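Local coordinates for internalin (Listeria monocytogenes serotype 4b, PDB 4FMZ), which is an internalin, a leucine-rich-repeat surface protein of Listeria that probably helps the bacterium adhere to or invade host cells, at residues 27-32 / 36-41; 302-307 / 316-321. One frame throughout, in Å; residues are numbered along the deposited sequence. Where two conformers were deposited one is given.

Contact 1: residues 27-32 / 36-41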
loop_
_atom_site.group_PDB
_atom_site.type_symbol
_atom_site.label_atom_id
_atom_site.label_comp_id
_atom_site.label_asym_id
_atom_site.label_seq_id
_atom_site.Cartn_x
_atom_site.Cartn_y
_atom_site.Cartn_z
ATOM N N ALA A 27 -29.232 4.202 -13.857
ATOM C CA ALA A 27 -28.171 4.372 -14.849
ATOM C C ALA A 27 -27.661 3.040 -15.398
ATOM O O ALA A 27 -27.517 2.928 -16.617
ATOM C CB ALA A 27 -27.017 5.174 -14.268
ATOM N N VAL A 28 -27.405 2.032 -14.537
ATOM C CA VAL A 28 -26.886 0.745 -15.004
ATOM C C VAL A 28 -27.943 -0.000 -15.859
ATOM O O VAL A 28 -27.566 -0.664 -16.823
ATOM C CB VAL A 28 -26.296 -0.139 -13.864
ATOM C CG1 VAL A 28 -27.378 -0.741 -12.961
ATOM C CG2 VAL A 28 -25.367 -1.220 -14.411
ATOM N N LEU A 29 -29.244 0.135 -15.536
ATOM C CA LEU A 29 -30.304 -0.541 -16.282
ATOM C C LEU A 29 -30.843 0.320 -17.439
ATOM O O LEU A 29 -31.723 -0.130 -18.173
ATOM C CB LEU A 29 -31.442 -0.946 -15.329
ATOM C CG LEU A 29 -31.133 -2.093 -14.342
ATOM C CD1 LEU A 29 -32.147 -2.127 -13.217
ATOM C CD2 LEU A 29 -31.076 -3.464 -15.036
ATOM N N GLN A 30 -30.304 1.549 -17.597
ATOM C CA GLN A 30 -30.668 2.545 -18.616
ATOM C C GLN A 30 -32.193 2.803 -18.624
ATOM O O GLN A 30 -32.849 2.819 -19.671
ATOM C CB GLN A 30 -30.116 2.173 -19.999
ATOM C CG GLN A 30 -28.591 2.300 -20.011
ATOM C CD GLN A 30 -27.954 2.165 -21.348
ATOM O OE1 GLN A 30 -28.528 2.492 -22.382
ATOM N NE2 GLN A 30 -26.714 1.710 -21.332
ATOM N N LYS A 31 -32.742 3.017 -17.418
ATOM C CA LYS A 31 -34.153 3.368 -17.225
ATOM C C LYS A 31 -34.276 4.884 -17.349
ATOM O O LYS A 31 -33.288 5.596 -17.149
ATOM C CB LYS A 31 -34.680 2.866 -15.859
ATOM C CG LYS A 31 -34.730 1.338 -15.714
ATOM C CD LYS A 31 -35.863 0.706 -16.484
ATOM C CE LYS A 31 -35.801 -0.803 -16.420
ATOM N NZ LYS A 31 -36.798 -1.423 -17.321
ATOM N N ALA A 32 -35.459 5.389 -17.690
ATOM C CA ALA A 32 -35.654 6.834 -17.839
ATOM C C ALA A 32 -35.656 7.571 -16.492
ATOM O O ALA A 32 -35.219 8.714 -16.430
ATOM C CB ALA A 32 -36.961 7.104 -18.564
ATOM N N ASP A 36 -39.228 4.396 -12.279
ATOM C CA ASP A 36 -39.490 3.270 -13.181
ATOM C C ASP A 36 -39.439 1.927 -12.462
ATOM O O ASP A 36 -38.588 1.708 -11.593
ATOM C CB ASP A 36 -38.495 3.251 -14.355
ATOM C CG ASP A 36 -38.665 4.372 -15.358
ATOM O OD1 ASP A 36 -39.725 5.047 -15.332
ATOM O OD2 ASP A 36 -37.763 4.554 -16.198
ATOM N N VAL A 37 -40.355 1.025 -12.849
ATOM C CA VAL A 37 -40.447 -0.315 -12.278
ATOM C C VAL A 37 -39.296 -1.177 -12.779
ATOM O O VAL A 37 -38.921 -1.099 -13.950
ATOM C CB VAL A 37 -41.828 -0.946 -12.602
ATOM C CG1 VAL A 37 -41.813 -2.469 -12.489
ATOM C CG2 VAL A 37 -42.876 -0.384 -11.677
ATOM N N VAL A 38 -38.733 -1.984 -11.876
ATOM C CA VAL A 38 -37.722 -2.975 -12.218
ATOM C C VAL A 38 -38.236 -4.336 -11.791
ATOM O O VAL A 38 -38.943 -4.446 -10.789
ATOM C CB VAL A 38 -36.298 -2.691 -11.705
ATOM C CG1 VAL A 38 -35.654 -1.578 -12.525
ATOM C CG2 VAL A 38 -36.266 -2.372 -10.203
ATOM N N THR A 39 -37.925 -5.359 -12.582
ATOM C CA THR A 39 -38.319 -6.735 -12.294
ATOM C C THR A 39 -37.181 -7.451 -11.563
ATOM O O THR A 39 -36.051 -6.960 -11.538
ATOM C CB THR A 39 -38.683 -7.479 -13.594
ATOM O OG1 THR A 39 -37.518 -7.568 -14.415
ATOM C CG2 THR A 39 -39.821 -6.817 -14.363
ATOM N N GLN A 40 -37.476 -8.640 -11.014
ATOM C CA GLN A 40 -36.489 -9.478 -10.353
ATOM C C GLN A 40 -35.403 -9.865 -11.362
ATOM O O GLN A 40 -34.221 -9.850 -11.024
ATOM C CB GLN A 40 -37.180 -10.726 -9.783
ATOM C CG GLN A 40 -36.240 -11.634 -8.980
ATOM C CD GLN A 40 -36.924 -12.867 -8.480
ATOM O OE1 GLN A 40 -38.120 -12.875 -8.199
ATOM N NE2 GLN A 40 -36.168 -13.931 -8.318
ATOM N N GLU A 41 -35.826 -10.183 -12.608
ATOM C CA GLU A 41 -34.965 -10.571 -13.724
ATOM C C GLU A 41 -33.959 -9.466 -14.042
ATOM O O GLU A 41 -32.788 -9.773 -14.234
ATOM C CB GLU A 41 -35.808 -10.922 -14.962
ATOM C CG GLU A 41 -34.997 -11.433 -16.142
ATOM C CD GLU A 41 -35.804 -11.959 -17.311
ATOM O OE1 GLU A 41 -36.476 -13.003 -17.149
ATOM O OE2 GLU A 41 -35.727 -11.358 -18.406
HETATM O O HOH W 1 -39.184 -3.114 -15.799
#
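Asp36 OD2 accepts two backbone N-H groups where the chain turns back after helix 19-29. One is Ala32 N, at 2.9 Å from OD2 but weakly bonded, with an N-H...O angle of only 118°; the other is Ser33 N. A short carboxylate suits this place because one oxygen can reach both backbone N-H groups of the turn. The turn belongs to the EF-hand-related N-terminal cap of internalins, and helix 19-29 ends in it with a Schellman motif in which Gln30 takes positive phi. The side chain of Lys31 slants across Val38. Its CB lies 3.5 Å from Asp36 OD2; beyond it the chain bends at chi2 (-75°), which carries CE past Val38 CG1 at 4.0 Å. The ammonium end does not pair with Asp36: NZ makes a weak 3.3 Å bond to a water, which donates to Val37 O at 2.7 Å, and a salt bridge to Glu42, which also accepts from Thr39 N at the start of helix 40-43. Lysine fits because its methylenes can pack on valine while its charge stays among polar partners. Buried Val38 also touches Ile12 and Leu43, and Leu29 crosses it at about a right angle, CD1 meeting Val38 CG1 at 3.6 Å.

Contact 2: residues 302-307 / 316-321. With EDO (1,2-ethanediol), chain G.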
loop_
_atom_site.group_PDB
_atom_site.type_symbol
_atom_site.label_atom_id
_atom_site.label_comp_id
_atom_site.label_asym_id
_atom_site.label_seq_id
_atom_site.Cartn_x
_atom_site.Cartn_y
_atom_site.Cartn_z
ATOM N N GLU A 302 36.502 15.437 -0.311
ATOM C CA GLU A 302 37.168 14.194 -0.702
ATOM C C GLU A 302 36.180 13.119 -1.186
ATOM O O GLU A 302 36.607 12.114 -1.759
ATOM C CB GLU A 302 38.011 13.639 0.471
ATOM C CG GLU A 302 37.203 13.087 1.646
ATOM C CD GLU A 302 36.609 14.061 2.650
ATOM O OE1 GLU A 302 36.706 15.296 2.451
ATOM O OE2 GLU A 302 36.041 13.573 3.653
ATOM N N ASP A 303 34.873 13.311 -0.955
ATOM C CA ASP A 303 33.873 12.321 -1.341
ATOM C C ASP A 303 33.235 12.624 -2.668
ATOM O O ASP A 303 32.368 11.862 -3.103
ATOM C CB ASP A 303 32.767 12.277 -0.265
ATOM C CG ASP A 303 33.287 12.035 1.137
ATOM O OD1 ASP A 303 34.038 11.045 1.336
ATOM O OD2 ASP A 303 32.950 12.832 2.034
HETATM N N MSE A 304 33.626 13.732 -3.308
HETATM C CA MSE A 304 32.980 14.171 -4.532
HETATM C C MSE A 304 33.453 13.445 -5.786
HETATM O O MSE A 304 32.642 13.230 -6.702
HETATM C CB MSE A 304 33.140 15.675 -4.684
HETATM C CG MSE A 304 31.840 16.345 -4.988
HETATM SE SE MSE A 304 30.451 16.534 -3.585
HETATM C CE MSE A 304 30.545 14.939 -2.513
ATOM N N GLU A 305 34.720 13.037 -5.817
ATOM C CA GLU A 305 35.321 12.325 -6.954
ATOM C C GLU A 305 34.532 11.063 -7.327
ATOM O O GLU A 305 34.324 10.816 -8.516
ATOM C CB GLU A 305 36.785 11.965 -6.637
ATOM C CG GLU A 305 37.639 11.696 -7.865
ATOM C CD GLU A 305 39.048 11.228 -7.555
ATOM O OE1 GLU A 305 39.866 12.051 -7.080
ATOM O OE2 GLU A 305 39.340 10.033 -7.792
ATOM N N VAL A 306 34.080 10.282 -6.323
ATOM C CA VAL A 306 33.320 9.050 -6.569
ATOM C C VAL A 306 31.938 9.399 -7.193
ATOM O O VAL A 306 31.522 8.725 -8.144
ATOM C CB VAL A 306 33.215 8.113 -5.320
ATOM C CG1 VAL A 306 32.491 8.769 -4.146
ATOM C CG2 VAL A 306 32.553 6.787 -5.683
ATOM N N ILE A 307 31.273 10.478 -6.717
ATOM C CA ILE A 307 29.960 10.871 -7.265
ATOM C C ILE A 307 30.109 11.321 -8.723
ATOM O O ILE A 307 29.250 11.007 -9.538
ATOM C CB ILE A 307 29.215 11.936 -6.412
ATOM C CG1 ILE A 307 29.061 11.459 -4.954
ATOM C CG2 ILE A 307 27.837 12.233 -7.017
ATOM C CD1 ILE A 307 28.448 12.449 -3.999
ATOM N N LEU A 316 20.560 14.437 -8.110
ATOM C CA LEU A 316 21.588 14.354 -7.080
ATOM C C LEU A 316 21.345 15.378 -5.984
ATOM O O LEU A 316 21.380 16.587 -6.238
ATOM C CB LEU A 316 22.992 14.520 -7.685
ATOM C CG LEU A 316 24.169 14.569 -6.706
ATOM C CD1 LEU A 316 24.374 13.217 -5.977
ATOM C CD2 LEU A 316 25.407 15.001 -7.409
ATOM N N PHE A 317 21.074 14.889 -4.773
ATOM C CA PHE A 317 20.885 15.754 -3.611
ATOM C C PHE A 317 22.103 15.646 -2.701
ATOM O O PHE A 317 22.530 14.537 -2.347
ATOM C CB PHE A 317 19.588 15.430 -2.857
ATOM C CG PHE A 317 18.313 16.021 -3.439
ATOM C CD1 PHE A 317 18.143 16.147 -4.819
ATOM C CD2 PHE A 317 17.259 16.382 -2.613
ATOM C CE1 PHE A 317 16.965 16.696 -5.358
ATOM C CE2 PHE A 317 16.067 16.893 -3.152
ATOM C CZ PHE A 317 15.923 17.033 -4.521
ATOM N N LEU A 318 22.702 16.799 -2.370
ATOM C CA LEU A 318 23.901 16.848 -1.536
ATOM C C LEU A 318 23.885 17.993 -0.539
ATOM O O LEU A 318 24.883 18.178 0.143
ATOM C CB LEU A 318 25.159 16.988 -2.414
ATOM C CG LEU A 318 25.658 15.752 -3.137
ATOM C CD1 LEU A 318 26.699 16.122 -4.141
ATOM C CD2 LEU A 318 26.204 14.717 -2.162
ATOM N N SER A 319 22.791 18.767 -0.441
ATOM C CA SER A 319 22.780 19.928 0.460
ATOM C C SER A 319 22.992 19.539 1.925
ATOM O O SER A 319 22.682 18.426 2.323
ATOM C CB SER A 319 21.488 20.724 0.315
ATOM O OG SER A 319 20.362 20.057 0.857
ATOM N N GLN A 320 23.567 20.467 2.701
ATOM C CA GLN A 320 23.798 20.376 4.144
ATOM C C GLN A 320 24.650 19.153 4.573
ATOM O O GLN A 320 24.299 18.374 5.471
ATOM C CB GLN A 320 22.482 20.466 4.932
ATOM C CG GLN A 320 21.771 21.821 4.686
ATOM C CD GLN A 320 20.741 22.172 5.729
ATOM O OE1 GLN A 320 19.988 21.324 6.208
ATOM N NE2 GLN A 320 20.616 23.457 6.031
ATOM N N ASN A 321 25.805 19.045 3.923
ATOM C CA ASN A 321 26.925 18.164 4.257
ATOM C C ASN A 321 28.024 19.147 4.696
ATOM O O ASN A 321 27.675 20.181 5.275
ATOM C CB ASN A 321 27.321 17.301 3.044
ATOM C CG ASN A 321 26.446 16.094 2.878
ATOM O OD1 ASN A 321 26.606 15.105 3.577
ATOM N ND2 ASN A 321 25.519 16.136 1.938
HETATM C C1 EDO G . 26.555 20.428 -1.773
HETATM O O1 EDO G . 26.403 20.255 -0.367
HETATM C C2 EDO G . 27.185 21.805 -2.011
HETATM O O2 EDO G . 26.405 22.764 -1.311
#
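Leu318, whose side chain meets Ile307, offers its carbonyl to the flat amide of Asn321 and an ethanediol. Leu318 O lies in the plane of that amide, 2.8 Å from Asn321 ND2 along a nearly straight bond (165°), yet the donor stands 55° out of the carbonyl plane. Ethanediol O1, probably from the crystallisation liquor, donates to Leu318 O at 2.6 Å. Leu316, Leu318 and Asn321 form the LxLxxN signature of a leucine-rich repeat: leucines fill the interior, and asparagine can both donate to and accept from the backbone. Asn321 also binds Leu294 O and Leu299 N. Inside, Ile307 has two branches for two leucines. Its side chain crosses that of Leu316 obliquely, with CG2, anti to the backbone N, set 3.7 Å from both Leu316 CD1 and Leu316 CD2, while CD1 reaches tip to tip toward Leu318 CD2, at 3.7 Å. Met304, present as selenomethionine, brings SE toward Leu318 CD1, a touch left doubtful by a second conformer. The weakly bonded helix 304-308 rests on Leu316 of strand 315-317 and on Leu318 just after it. Leu316 bonds through its backbone to Ser337 of strand 337-338, Phe317 to Leu292 of strand 291-293 and Leu294 just after it.

Contacts 1 and 2 lie toward the two ends of the curved molecule, contact 1 in the N-terminal cap and contact 2 in the repeat region, on opposite sides of the chain's centre, with their own centres 66 Å apart and their nearest atoms about 46 Å apart. They do not touch; what connects them is the run of parallel strands between 48-50 and 337-338. Contact 1 joins a helix end to a short strand at the surface, by a mixture of polar and apolar groups, whereas contact 2 is a wholly buried meeting of apolar side chains near the C-terminal end of the leucine-rich-repeat region. The one ligand at either contact is the ethanediol on Leu318 O, probably from the crystallisation liquor.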